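Local coordinates for chitin oligosaccharide binding protein NagB2 (Paenibacillus sp. FPU-7, PDB 7EHU), which binds short chitin oligosaccharides such as diacetylchitobiose and triacetylchitotriose, probably as the extracellular solute-binding component of a sugar importer, at residues Leu233-Lys237 / Pro414-Val418; Leu177-Lys181 / Leu242-Tyr247; Leu49-Val53 / Ile344-Ala348; Tyr153-Phe158 / Gly267-Met271; Val392-Val396 / Val424-Asn429. All coordinates share one frame; numbering follows the deposited sequence. Where two conformers were deposited one is given.

Contact 1. Residues Leu233-Lys237 / Pro414-Val418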
# COMPACT_ATOMS: atom_id res chain seq x y z
N LEU A 233 12.05 -11.85 15.06
CA LEU A 233 13.43 -11.93 14.60
C LEU A 233 13.57 -12.96 13.49
O LEU A 233 14.29 -12.73 12.50
CB LEU A 233 14.36 -12.25 15.78
CG LEU A 233 15.80 -12.60 15.42
CD1 LEU A 233 16.50 -11.43 14.74
CD2 LEU A 233 16.56 -13.05 16.66
N ASP A 234 12.86 -14.09 13.60
CA ASP A 234 12.92 -15.13 12.57
C ASP A 234 12.57 -14.56 11.20
O ASP A 234 13.22 -14.87 10.20
CB ASP A 234 11.99 -16.29 12.95
CG ASP A 234 12.02 -17.43 11.94
OD1 ASP A 234 11.06 -18.21 11.89
OD2 ASP A 234 13.05 -17.60 11.26
N GLY A 235 11.55 -13.70 11.13
CA GLY A 235 11.18 -13.09 9.86
C GLY A 235 12.30 -12.27 9.25
O GLY A 235 12.53 -12.31 8.04
N PHE A 236 13.02 -11.52 10.09
CA PHE A 236 14.13 -10.71 9.59
C PHE A 236 15.32 -11.57 9.23
O PHE A 236 16.05 -11.24 8.29
CB PHE A 236 14.48 -9.62 10.58
CG PHE A 236 13.44 -8.55 10.65
CD1 PHE A 236 13.33 -7.61 9.64
CD2 PHE A 236 12.53 -8.51 11.68
CE1 PHE A 236 12.34 -6.63 9.68
CE2 PHE A 236 11.55 -7.53 11.72
CZ PHE A 236 11.46 -6.59 10.71
N LYS A 237 15.52 -12.68 9.95
CA LYS A 237 16.53 -13.64 9.54
C LYS A 237 16.24 -14.19 8.15
O LYS A 237 17.15 -14.33 7.32
CB LYS A 237 16.68 -14.77 10.56
CG LYS A 237 17.32 -14.28 11.86
CD LYS A 237 17.62 -15.38 12.88
CE LYS A 237 18.24 -16.55 12.15
NZ LYS A 237 18.76 -17.71 12.88
N PRO A 414 20.21 -9.10 11.68
CA PRO A 414 18.82 -9.20 12.15
C PRO A 414 18.68 -8.92 13.63
O PRO A 414 17.73 -8.24 14.06
CB PRO A 414 18.45 -10.65 11.82
CG PRO A 414 19.29 -10.99 10.64
CD PRO A 414 20.61 -10.29 10.90
N GLU A 415 19.62 -9.42 14.43
CA GLU A 415 19.55 -9.25 15.87
C GLU A 415 19.67 -7.77 16.26
O GLU A 415 18.93 -7.28 17.13
CB GLU A 415 20.67 -10.07 16.52
CG GLU A 415 20.51 -11.60 16.40
CD GLU A 415 20.78 -12.16 15.00
OE1 GLU A 415 21.49 -11.52 14.19
OE2 GLU A 415 20.33 -13.30 14.74
N LYS A 416 20.61 -7.05 15.65
CA LYS A 416 20.76 -5.64 15.96
C LYS A 416 19.58 -4.84 15.41
O LYS A 416 19.18 -3.83 16.02
CB LYS A 416 22.10 -5.13 15.40
CG LYS A 416 23.34 -5.76 16.04
CD LYS A 416 23.50 -5.40 17.49
CE LYS A 416 24.97 -5.21 17.84
NZ LYS A 416 25.25 -5.63 19.23
N LEU A 417 19.00 -5.28 14.29
CA LEU A 417 17.81 -4.61 13.78
C LEU A 417 16.68 -4.65 14.80
O LEU A 417 16.06 -3.62 15.10
CB LEU A 417 17.37 -5.24 12.46
CG LEU A 417 16.11 -4.61 11.82
CD1 LEU A 417 16.21 -4.63 10.30
CD2 LEU A 417 14.85 -5.29 12.28
N VAL A 418 16.37 -5.83 15.34
CA VAL A 418 15.21 -5.90 16.23
C VAL A 418 15.50 -5.14 17.53
O VAL A 418 14.59 -4.57 18.13
CB VAL A 418 14.71 -7.34 16.47
CG1 VAL A 418 14.15 -7.97 15.17
CG2 VAL A 418 15.81 -8.23 17.08
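Leu233 opens the contact by reaching across to the first turn of the helix that starts at Pro414. Its CG lies anti to the backbone N (chi1 170°), which carries CD1 over to within 3.6 Å of Pro414 CB and 4.0 Å of Val418 CG2. A branched aliphatic side chain suits the spot: CD1 fits between the proline and the valine one turn further on, and CD2 leans toward Glu415 CG. One turn along from Leu233, Phe236 offers a ring face to Leu417. Leu417 CD2 stands 3.7 Å from the ring centroid, 5° off the normal, in a nearly ideal CH-pi contact, while Val418 CG1 comes in obliquely, 3.9 Å from Phe236 CD2. Nearer the backbone, CB of Phe236 comes loosely up to Pro414 CB. Leu400 and Val404 of helix 394-408 and the loop residue Trp227 also touch Phe236. Lys237 closes the series at the exposed margin: its CG crosses Pro414 CB at 3.8 Å, and the chain then bends at chi3, with NZ left 5.0 Å from Glu415 OE2, too far for a salt bridge. The two segments run at 134° to each other, their axes 9.2 Å apart, in a helix-helix packing that fastens helix 230-244 to the C-terminal helix. Proline, which has no N-H to offer, fits the first turn of a helix and here presents a compact ring to its neighbour. Contact between the segments is thus essentially apolar, resting on shape and hydrophobic burial, with the lysine and glutamate adding at most a loose electrostatic attraction at the margin.

Contact 2. Residues Leu177-Lys181 / Leu242-Tyr247; sequences LEALK and LKDKGY
Leu177 and Tyr247 make the tight part of this contact. Leu177 CB sits 3.6 Å from the centroid of the tyrosine ring, 3° off its normal, a CH-pi contact over the face; Lys245 CB of the tyrosine's own segment lies over the opposite face, so the ring is clasped between them. The leucine's CD1 continues inward to Leu242 CD2, 3.6 Å away, and Met271 and Pro187 also touch this leucine. The ring lies where the chain leaves helix 230-244 in a Schellman motif: Gly246 has positive phi and two backbone bonds return into the last turn. Glycine fits doubly, since a CB there would strike both the preceding carbonyl and Lys181 CE. Toward solvent the packing gives way to long flexible chains. Lys181 brings CB to the edge of the ring, and its bent chain carries CE to 3.6 Å from Lys245 O. Tyrosine suits a place with a greasy face and a polar rim: Tyr247 OH lies 2.8 Å from the O of a water that donates to Glu178 OE2 at 3.0 Å. Lys245 NZ makes a weak bond to that water, but its stronger partner is Asp241, with which it forms a salt bridge.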
# COMPACT_ATOMS: atom_id res chain seq x y z
N LEU A 177 12.93 -20.71 -5.65
CA LEU A 177 14.03 -19.76 -5.67
C LEU A 177 15.33 -20.44 -6.08
O LEU A 177 16.10 -19.89 -6.87
CB LEU A 177 14.18 -19.10 -4.30
CG LEU A 177 12.99 -18.25 -3.86
CD1 LEU A 177 13.16 -17.78 -2.43
CD2 LEU A 177 12.77 -17.04 -4.77
N GLU A 178 15.59 -21.63 -5.52
CA GLU A 178 16.79 -22.40 -5.85
C GLU A 178 16.85 -22.67 -7.35
O GLU A 178 17.90 -22.51 -7.98
CB GLU A 178 16.78 -23.73 -5.07
CG GLU A 178 17.25 -23.62 -3.62
CD GLU A 178 16.92 -24.84 -2.76
OE1 GLU A 178 16.52 -25.89 -3.31
OE2 GLU A 178 17.08 -24.74 -1.52
N ALA A 179 15.73 -23.09 -7.93
CA ALA A 179 15.70 -23.45 -9.35
C ALA A 179 15.89 -22.23 -10.24
O ALA A 179 16.56 -22.31 -11.28
CB ALA A 179 14.38 -24.16 -9.67
N LEU A 180 15.28 -21.11 -9.86
CA LEU A 180 15.46 -19.89 -10.64
C LEU A 180 16.91 -19.42 -10.58
O LEU A 180 17.51 -19.11 -11.62
CB LEU A 180 14.53 -18.80 -10.10
CG LEU A 180 13.04 -19.02 -10.35
CD1 LEU A 180 12.20 -18.19 -9.38
CD2 LEU A 180 12.66 -18.69 -11.80
N LYS A 181 17.49 -19.41 -9.38
CA LYS A 181 18.89 -19.02 -9.22
C LYS A 181 19.81 -19.92 -10.04
O LYS A 181 20.75 -19.43 -10.68
CB LYS A 181 19.25 -19.08 -7.73
CG LYS A 181 20.60 -18.46 -7.31
CD LYS A 181 20.67 -16.95 -7.60
CE LYS A 181 22.01 -16.35 -7.21
NZ LYS A 181 23.15 -17.08 -7.82
N LEU A 242 17.24 -14.32 2.17
CA LEU A 242 16.86 -14.16 0.77
C LEU A 242 17.88 -13.30 0.03
O LEU A 242 18.15 -13.53 -1.15
CB LEU A 242 15.50 -13.49 0.68
CG LEU A 242 14.27 -14.29 1.12
CD1 LEU A 242 13.04 -13.41 1.08
CD2 LEU A 242 14.07 -15.53 0.27
N LYS A 243 18.39 -12.25 0.68
CA LYS A 243 19.42 -11.43 0.06
C LYS A 243 20.75 -12.17 -0.01
O LYS A 243 21.42 -12.14 -1.06
CB LYS A 243 19.56 -10.12 0.85
CG LYS A 243 20.59 -9.10 0.35
CD LYS A 243 20.18 -8.40 -0.94
CE LYS A 243 21.27 -7.45 -1.43
NZ LYS A 243 22.51 -8.15 -1.89
N ASP A 244 21.15 -12.85 1.08
CA ASP A 244 22.42 -13.57 1.12
C ASP A 244 22.52 -14.60 0.00
O ASP A 244 23.60 -14.85 -0.54
CB ASP A 244 22.58 -14.31 2.45
CG ASP A 244 22.88 -13.39 3.61
OD1 ASP A 244 23.34 -12.26 3.36
OD2 ASP A 244 22.65 -13.80 4.78
N LYS A 245 21.40 -15.25 -0.31
CA LYS A 245 21.36 -16.29 -1.33
C LYS A 245 21.32 -15.73 -2.75
O LYS A 245 21.38 -16.51 -3.70
CB LYS A 245 20.10 -17.16 -1.10
CG LYS A 245 20.13 -18.05 0.16
CD LYS A 245 20.49 -19.50 -0.15
CE LYS A 245 20.65 -20.35 1.12
NZ LYS A 245 19.42 -20.45 1.94
N GLY A 246 21.19 -14.42 -2.92
CA GLY A 246 21.00 -13.86 -4.25
C GLY A 246 19.59 -13.99 -4.78
O GLY A 246 19.37 -13.83 -5.99
N TYR A 247 18.62 -14.25 -3.91
CA TYR A 247 17.24 -14.37 -4.37
C TYR A 247 16.61 -13.00 -4.57
O TYR A 247 15.91 -12.78 -5.56
CB TYR A 247 16.45 -15.24 -3.39
CG TYR A 247 16.95 -16.68 -3.21
CD1 TYR A 247 17.64 -17.34 -4.22
CD2 TYR A 247 16.67 -17.39 -2.05
CE1 TYR A 247 18.05 -18.66 -4.07
CE2 TYR A 247 17.09 -18.70 -1.88
CZ TYR A 247 17.78 -19.32 -2.90
OH TYR A 247 18.19 -20.63 -2.80
O HOH W 1 17.56 -22.03 -0.44

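Contact 3. Residues Leu49-Val53 / Ile344-Ala348; sequences LLEKV and IQGEA
Leu49 and Glu347 both extend their CG anti to the backbone N (chi1 -173° and 170°), and this sends the two side chains toward each other, sliding past in opposite directions. They belong to a nearly antiparallel helix pair, the segments inclined at 160° with axes 11.6 Å apart, which joins helix 44-60 to helix 342-352 in the lobe of this solute-binding protein that contains the N terminus. At that spacing the gap has to be bridged by long or branched side chains. Leu49 does most of it: CD2 meets Ile344 CG2 at 3.8 Å and Ala348 CB at 4.0 Å, the small alanine giving the methyl room to lie close to the helix, and CD1 rests against the carboxylate carbon of Glu347. Ile344 points its longer branch the other way along the helix, so that CD1 touches Val53 CG2 at 3.6 Å. Arg354 also packs on Leu49 and Ala348, while Phe339 of helix 326-339 touches Val53. Above the aliphatic layer Lys52, bent at chi3, comes from the opposite direction to Glu347 and forms a salt bridge, its NZ donating over 2.8 Å to the syn lone pair of Glu347 OE1.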
# COMPACT_ATOMS: atom_id res chain seq x y z
N LEU A 49 -8.49 10.65 -14.26
CA LEU A 49 -9.80 10.43 -13.65
C LEU A 49 -10.06 11.46 -12.56
O LEU A 49 -11.16 12.02 -12.46
CB LEU A 49 -9.86 9.02 -13.09
CG LEU A 49 -11.18 8.52 -12.55
CD1 LEU A 49 -12.27 8.61 -13.60
CD2 LEU A 49 -11.05 7.10 -12.05
N LEU A 50 -9.04 11.74 -11.74
CA LEU A 50 -9.16 12.77 -10.72
C LEU A 50 -9.47 14.12 -11.34
O LEU A 50 -10.33 14.86 -10.84
CB LEU A 50 -7.87 12.82 -9.90
CG LEU A 50 -7.82 13.86 -8.77
CD1 LEU A 50 -8.85 13.54 -7.67
CD2 LEU A 50 -6.41 13.91 -8.19
N GLU A 51 -8.75 14.48 -12.41
CA GLU A 51 -8.98 15.74 -13.10
C GLU A 51 -10.39 15.82 -13.66
O GLU A 51 -11.02 16.88 -13.61
CB GLU A 51 -7.94 15.93 -14.22
CG GLU A 51 -6.54 16.25 -13.70
CD GLU A 51 -5.46 16.17 -14.77
OE1 GLU A 51 -5.74 15.68 -15.89
OE2 GLU A 51 -4.31 16.56 -14.47
N LYS A 52 -10.91 14.71 -14.19
CA LYS A 52 -12.28 14.68 -14.69
C LYS A 52 -13.27 14.98 -13.57
O LYS A 52 -14.19 15.79 -13.75
CB LYS A 52 -12.58 13.32 -15.32
CG LYS A 52 -13.96 13.24 -15.93
CD LYS A 52 -14.14 12.03 -16.84
CE LYS A 52 -14.48 10.77 -16.09
NZ LYS A 52 -15.05 9.73 -17.03
N VAL A 53 -13.06 14.37 -12.40
CA VAL A 53 -13.95 14.60 -11.27
C VAL A 53 -13.86 16.06 -10.81
O VAL A 53 -14.87 16.69 -10.49
CB VAL A 53 -13.60 13.62 -10.12
CG1 VAL A 53 -14.24 14.04 -8.83
CG2 VAL A 53 -13.99 12.21 -10.49
N ILE A 344 -17.27 6.16 -11.07
CA ILE A 344 -15.84 6.45 -11.01
C ILE A 344 -15.07 5.19 -10.59
O ILE A 344 -14.04 4.84 -11.18
CB ILE A 344 -15.59 7.63 -10.06
CG1 ILE A 344 -16.22 8.93 -10.59
CG2 ILE A 344 -14.09 7.82 -9.81
CD1 ILE A 344 -15.73 9.38 -11.94
N GLN A 345 -15.56 4.50 -9.56
CA GLN A 345 -14.91 3.28 -9.10
C GLN A 345 -14.89 2.23 -10.20
O GLN A 345 -13.92 1.48 -10.33
CB GLN A 345 -15.65 2.75 -7.87
CG GLN A 345 -15.60 3.66 -6.67
CD GLN A 345 -14.62 3.20 -5.61
OE1 GLN A 345 -14.55 2.02 -5.29
NE2 GLN A 345 -13.84 4.14 -5.08
N GLY A 346 -15.96 2.15 -10.98
CA GLY A 346 -16.03 1.17 -12.05
C GLY A 346 -15.10 1.50 -13.20
O GLY A 346 -14.54 0.60 -13.83
N GLU A 347 -14.95 2.79 -13.51
CA GLU A 347 -14.00 3.19 -14.55
C GLU A 347 -12.57 2.88 -14.10
O GLU A 347 -11.74 2.41 -14.89
CB GLU A 347 -14.16 4.68 -14.88
CG GLU A 347 -13.06 5.25 -15.77
CD GLU A 347 -13.38 6.63 -16.37
OE1 GLU A 347 -14.49 7.15 -16.16
OE2 GLU A 347 -12.52 7.18 -17.09
N ALA A 348 -12.28 3.12 -12.81
CA ALA A 348 -10.95 2.81 -12.28
C ALA A 348 -10.64 1.32 -12.38
O ALA A 348 -9.52 0.93 -12.72
CB ALA A 348 -10.83 3.30 -10.82

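Contact 4. Residues Tyr153-Phe158 / Gly267-Met271; sequences YNTKLF and GQAAM
A strand-to-helix turn capped by Asn154 forms one half of this contact; the other is the loop that leads from helix 257-265 into strand 271-275. The two segments meet in a single antiparallel bridge, Tyr153 with Met271, a non-hydrogen-bonded pair whose CB atoms lie 3.9 Å apart. Next to it Asn154 N donates to Ala270 O over 2.9 Å, nearly straight at 166°. Asparagine fits the N-cap because its short side chain, with CG anti to the backbone N (chi1 -175°), can fold back on the first turn: OD1 accepts from Leu157 N at 2.9 Å, the donor standing above the carbonyl plane, and more weakly from Lys156 N. The other end of the amide is used as well, ND2 giving a hydrogen to a water that in turn donates to Ala269 O at 2.7 Å, a second, indirect link. Gly267, at the C-prime position of a Schellman motif, has the positive phi that glycine readily adopts. Leu157 CD1 reaches over this loop to Ala269 O. Phe158 packs CE1 on Ala270 CB at 3.9 Å and CZ on Met271 CE at 3.8 Å, while Tyr153 CD2 lies over one face of its ring. Replacing Phe158 by an alanine would probably open a gap beside Ala270 and take one wall from the Met271 methyl and the support from the Tyr153 ring. Around this buried join, Leu177 and Leu180 of helix 170-182 press on Met271, strand 188-189 flanks it, and Tyr153 pairs through its backbone with Gly295 of strand 294-297.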
# COMPACT_ATOMS: atom_id res chain seq x y z
N TYR A 153 4.11 -13.09 -10.41
CA TYR A 153 5.19 -13.95 -10.90
C TYR A 153 5.05 -14.20 -12.39
O TYR A 153 3.97 -14.12 -12.98
CB TYR A 153 5.32 -15.24 -10.08
CG TYR A 153 4.40 -16.38 -10.48
CD1 TYR A 153 3.09 -16.44 -10.00
CD2 TYR A 153 4.86 -17.43 -11.26
CE1 TYR A 153 2.28 -17.50 -10.31
CE2 TYR A 153 4.05 -18.51 -11.58
CZ TYR A 153 2.76 -18.54 -11.09
OH TYR A 153 1.96 -19.60 -11.41
N ASN A 154 6.20 -14.47 -12.99
CA ASN A 154 6.32 -14.72 -14.42
C ASN A 154 6.20 -16.22 -14.66
O ASN A 154 7.08 -17.00 -14.28
CB ASN A 154 7.64 -14.14 -14.89
CG ASN A 154 7.82 -14.23 -16.38
OD1 ASN A 154 7.45 -15.22 -17.01
ND2 ASN A 154 8.33 -13.15 -16.96
N THR A 155 5.09 -16.62 -15.28
CA THR A 155 4.82 -18.03 -15.48
C THR A 155 5.77 -18.63 -16.50
O THR A 155 6.05 -19.84 -16.45
CB THR A 155 3.36 -18.23 -15.93
OG1 THR A 155 3.05 -17.35 -17.02
CG2 THR A 155 2.40 -17.96 -14.79
N LYS A 156 6.28 -17.82 -17.43
CA LYS A 156 7.26 -18.29 -18.41
C LYS A 156 8.61 -18.55 -17.75
O LYS A 156 9.21 -19.60 -17.96
CB LYS A 156 7.41 -17.22 -19.50
CG LYS A 156 8.20 -17.53 -20.76
CD LYS A 156 9.62 -17.15 -20.44
CE LYS A 156 10.57 -17.10 -21.60
NZ LYS A 156 12.00 -16.79 -21.14
N LEU A 157 9.10 -17.60 -16.96
CA LEU A 157 10.38 -17.80 -16.30
C LEU A 157 10.30 -18.96 -15.31
O LEU A 157 11.26 -19.73 -15.17
CB LEU A 157 10.83 -16.52 -15.60
CG LEU A 157 11.22 -15.36 -16.51
CD1 LEU A 157 11.49 -14.12 -15.67
CD2 LEU A 157 12.42 -15.68 -17.40
N PHE A 158 9.18 -19.08 -14.59
CA PHE A 158 9.02 -20.24 -13.71
C PHE A 158 9.14 -21.53 -14.51
O PHE A 158 9.88 -22.44 -14.12
CB PHE A 158 7.68 -20.18 -12.96
CG PHE A 158 7.73 -19.48 -11.61
CD1 PHE A 158 8.40 -18.27 -11.46
CD2 PHE A 158 7.07 -20.01 -10.51
CE1 PHE A 158 8.40 -17.61 -10.23
CE2 PHE A 158 7.09 -19.35 -9.28
CZ PHE A 158 7.78 -18.16 -9.14
N GLY A 267 10.53 -8.58 -17.61
CA GLY A 267 10.99 -9.95 -17.70
C GLY A 267 12.38 -10.21 -17.18
O GLY A 267 12.96 -11.24 -17.52
N GLN A 268 12.93 -9.32 -16.35
CA GLN A 268 14.30 -9.43 -15.87
C GLN A 268 14.39 -10.05 -14.48
O GLN A 268 15.51 -10.20 -13.96
CB GLN A 268 14.99 -8.05 -15.92
CG GLN A 268 14.93 -7.40 -17.32
CD GLN A 268 15.38 -8.32 -18.42
OE1 GLN A 268 14.63 -8.60 -19.38
NE2 GLN A 268 16.58 -8.82 -18.29
N ALA A 269 13.27 -10.39 -13.85
CA ALA A 269 13.25 -11.12 -12.59
C ALA A 269 11.96 -11.92 -12.54
O ALA A 269 10.97 -11.54 -13.17
CB ALA A 269 13.29 -10.18 -11.38
N ALA A 270 11.95 -13.01 -11.78
CA ALA A 270 10.85 -13.97 -11.87
C ALA A 270 9.61 -13.61 -11.06
O ALA A 270 8.53 -14.11 -11.37
CB ALA A 270 11.34 -15.35 -11.44
N MET A 271 9.73 -12.78 -10.02
CA MET A 271 8.57 -12.42 -9.22
C MET A 271 8.80 -11.06 -8.58
O MET A 271 9.91 -10.53 -8.57
CB MET A 271 8.25 -13.48 -8.16
CG MET A 271 9.29 -13.59 -7.07
SD MET A 271 9.15 -15.09 -6.06
CE MET A 271 10.19 -16.18 -7.02
O HOH W 2 9.20 -11.10 -15.15

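Contact 5. Residues Val392-Val396 / Val424-Asn429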
# COMPACT_ATOMS: atom_id res chain seq x y z
N VAL A 392 1.74 1.18 13.81
CA VAL A 392 2.87 1.71 14.54
C VAL A 392 3.03 3.19 14.21
O VAL A 392 2.57 3.68 13.18
CB VAL A 392 4.20 0.95 14.31
CG1 VAL A 392 4.05 -0.52 14.61
CG2 VAL A 392 4.71 1.17 12.90
N GLN A 393 3.70 3.88 15.10
CA GLN A 393 3.88 5.31 14.96
C GLN A 393 4.78 5.61 13.76
O GLN A 393 5.66 4.81 13.42
CB GLN A 393 4.53 5.85 16.23
CG GLN A 393 3.71 5.67 17.52
CD GLN A 393 3.95 4.32 18.30
OE1 GLN A 393 4.28 3.26 17.73
NE2 GLN A 393 3.78 4.39 19.63
N PRO A 394 4.58 6.77 13.10
CA PRO A 394 5.43 7.14 11.95
C PRO A 394 6.92 7.01 12.20
O PRO A 394 7.66 6.52 11.34
CB PRO A 394 4.99 8.58 11.67
CG PRO A 394 3.54 8.58 12.03
CD PRO A 394 3.47 7.72 13.27
N LYS A 395 7.38 7.42 13.37
CA LYS A 395 8.80 7.30 13.68
C LYS A 395 9.28 5.85 13.64
O LYS A 395 10.41 5.57 13.22
CB LYS A 395 9.08 7.89 15.05
CG LYS A 395 10.53 7.79 15.35
CD LYS A 395 11.46 8.61 14.54
CE LYS A 395 12.86 8.29 15.09
NZ LYS A 395 13.12 8.61 16.47
N VAL A 396 8.45 4.93 14.13
CA VAL A 396 8.80 3.51 14.11
C VAL A 396 8.89 3.02 12.66
O VAL A 396 9.83 2.32 12.28
CB VAL A 396 7.77 2.70 14.94
CG1 VAL A 396 8.01 1.20 14.83
CG2 VAL A 396 7.77 3.15 16.40
N VAL A 424 13.34 2.14 19.59
CA VAL A 424 12.48 3.21 19.08
C VAL A 424 11.02 2.97 19.46
O VAL A 424 10.29 3.92 19.76
CB VAL A 424 12.66 3.50 17.57
CG1 VAL A 424 14.12 3.89 17.27
CG2 VAL A 424 12.20 2.34 16.69
N GLN A 425 10.59 1.70 19.48
CA GLN A 425 9.21 1.40 19.85
C GLN A 425 8.92 1.78 21.29
O GLN A 425 7.86 2.34 21.60
CB GLN A 425 8.96 -0.10 19.66
CG GLN A 425 7.51 -0.52 19.84
CD GLN A 425 6.63 0.09 18.78
OE1 GLN A 425 6.69 -0.33 17.62
NE2 GLN A 425 5.82 1.06 19.14
N ASP A 426 9.86 1.46 22.19
CA ASP A 426 9.72 1.84 23.59
C ASP A 426 9.64 3.35 23.74
O ASP A 426 8.83 3.85 24.52
CB ASP A 426 10.90 1.30 24.40
CG ASP A 426 10.84 -0.19 24.64
OD1 ASP A 426 9.74 -0.77 24.57
OD2 ASP A 426 11.89 -0.78 24.97
N GLU A 427 10.49 4.07 23.02
CA GLU A 427 10.48 5.53 23.05
C GLU A 427 9.14 6.07 22.56
O GLU A 427 8.56 6.97 23.18
CB GLU A 427 11.64 6.10 22.23
CG GLU A 427 12.99 5.92 22.93
CD GLU A 427 14.21 5.95 22.02
OE1 GLU A 427 14.07 5.91 20.77
OE2 GLU A 427 15.33 5.98 22.58
N ALA A 428 8.62 5.50 21.48
CA ALA A 428 7.36 5.98 20.93
C ALA A 428 6.20 5.66 21.85
O ALA A 428 5.25 6.45 21.95
CB ALA A 428 7.13 5.36 19.55
N ASN A 429 6.25 4.51 22.52
CA ASN A 429 5.16 4.13 23.41
C ASN A 429 5.14 5.00 24.66
O ASN A 429 4.06 5.26 25.21
CB ASN A 429 5.29 2.66 23.81
CG ASN A 429 4.98 1.72 22.64
OD1 ASN A 429 4.48 2.14 21.58
ND2 ASN A 429 5.26 0.43 22.83
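Asn429 OD1 is gripped by two amide N-H groups, one from Gln393 across the contact and one from Gln425 a turn earlier in its own helix. Gln393 NE2 donates at 3.1 Å, almost straight (168°) and in the carbonyl plane. The bond from Gln425 NE2 to the same oxygen is 3.0 Å long, its donor above that plane. Gln425 NE2 also gives a hydrogen to Gln393 OE1 at 3.0 Å, so three amides close a small ring of bonds in which Gln393 both donates and accepts. A bend at chi2 (89°) turns the Gln393 amide to face the helix, with CD resting on Ala428 CB 3.6 Å away; a small residue there lets the amide lie close. The network sits at the N terminus of helix 394-408, for which Gln393 is the N-cap residue, and joins it to the last turns of helix 414-430, two consecutive helices forming a hairpin. A lysine in place of Gln393 would probably leave Gln425 NE2 without that acceptor and break the ring of amide bonds. Below the amides the valines take over. Val396, with CG1 anti to the backbone N, lays CG2 on Ala428 CB at 3.9 Å, an apolar contact, and CG1 against Gln425 OE1 at 3.4 Å. That oxygen accepts from Trp227 NE1, and Asn429 ND2 donates to Phe220 O, which ties both amides to the loop before helix 230-244. A branched valine fits beneath the glutamine, while Val392 CG1 approaches Gln425 OE1 at 4.0 Å from the loop just before the N-cap.

Overall arrangement
From the N terminus, helix 44-60 first enters contact 3, which closes only when helix 342-352 returns almost 300 residues later. Within that long excursion contact 4 joins the end of strand 138-154 to the loop before strand 271-275, and contact 2, inside contact 4 in turn, links helix 170-182 to the end of helix 230-244. These two touch through Leu177, Leu180, Ala270 and Met271. Contact 1 starts on helix 230-244 and ends on helix 414-430, so it crosses contacts 2, 3 and 4. It also crosses contact 5, the short-range pairing of the last two helices. Contact 3 lies about 42 Å from contact 1, centre to centre, across the molecule.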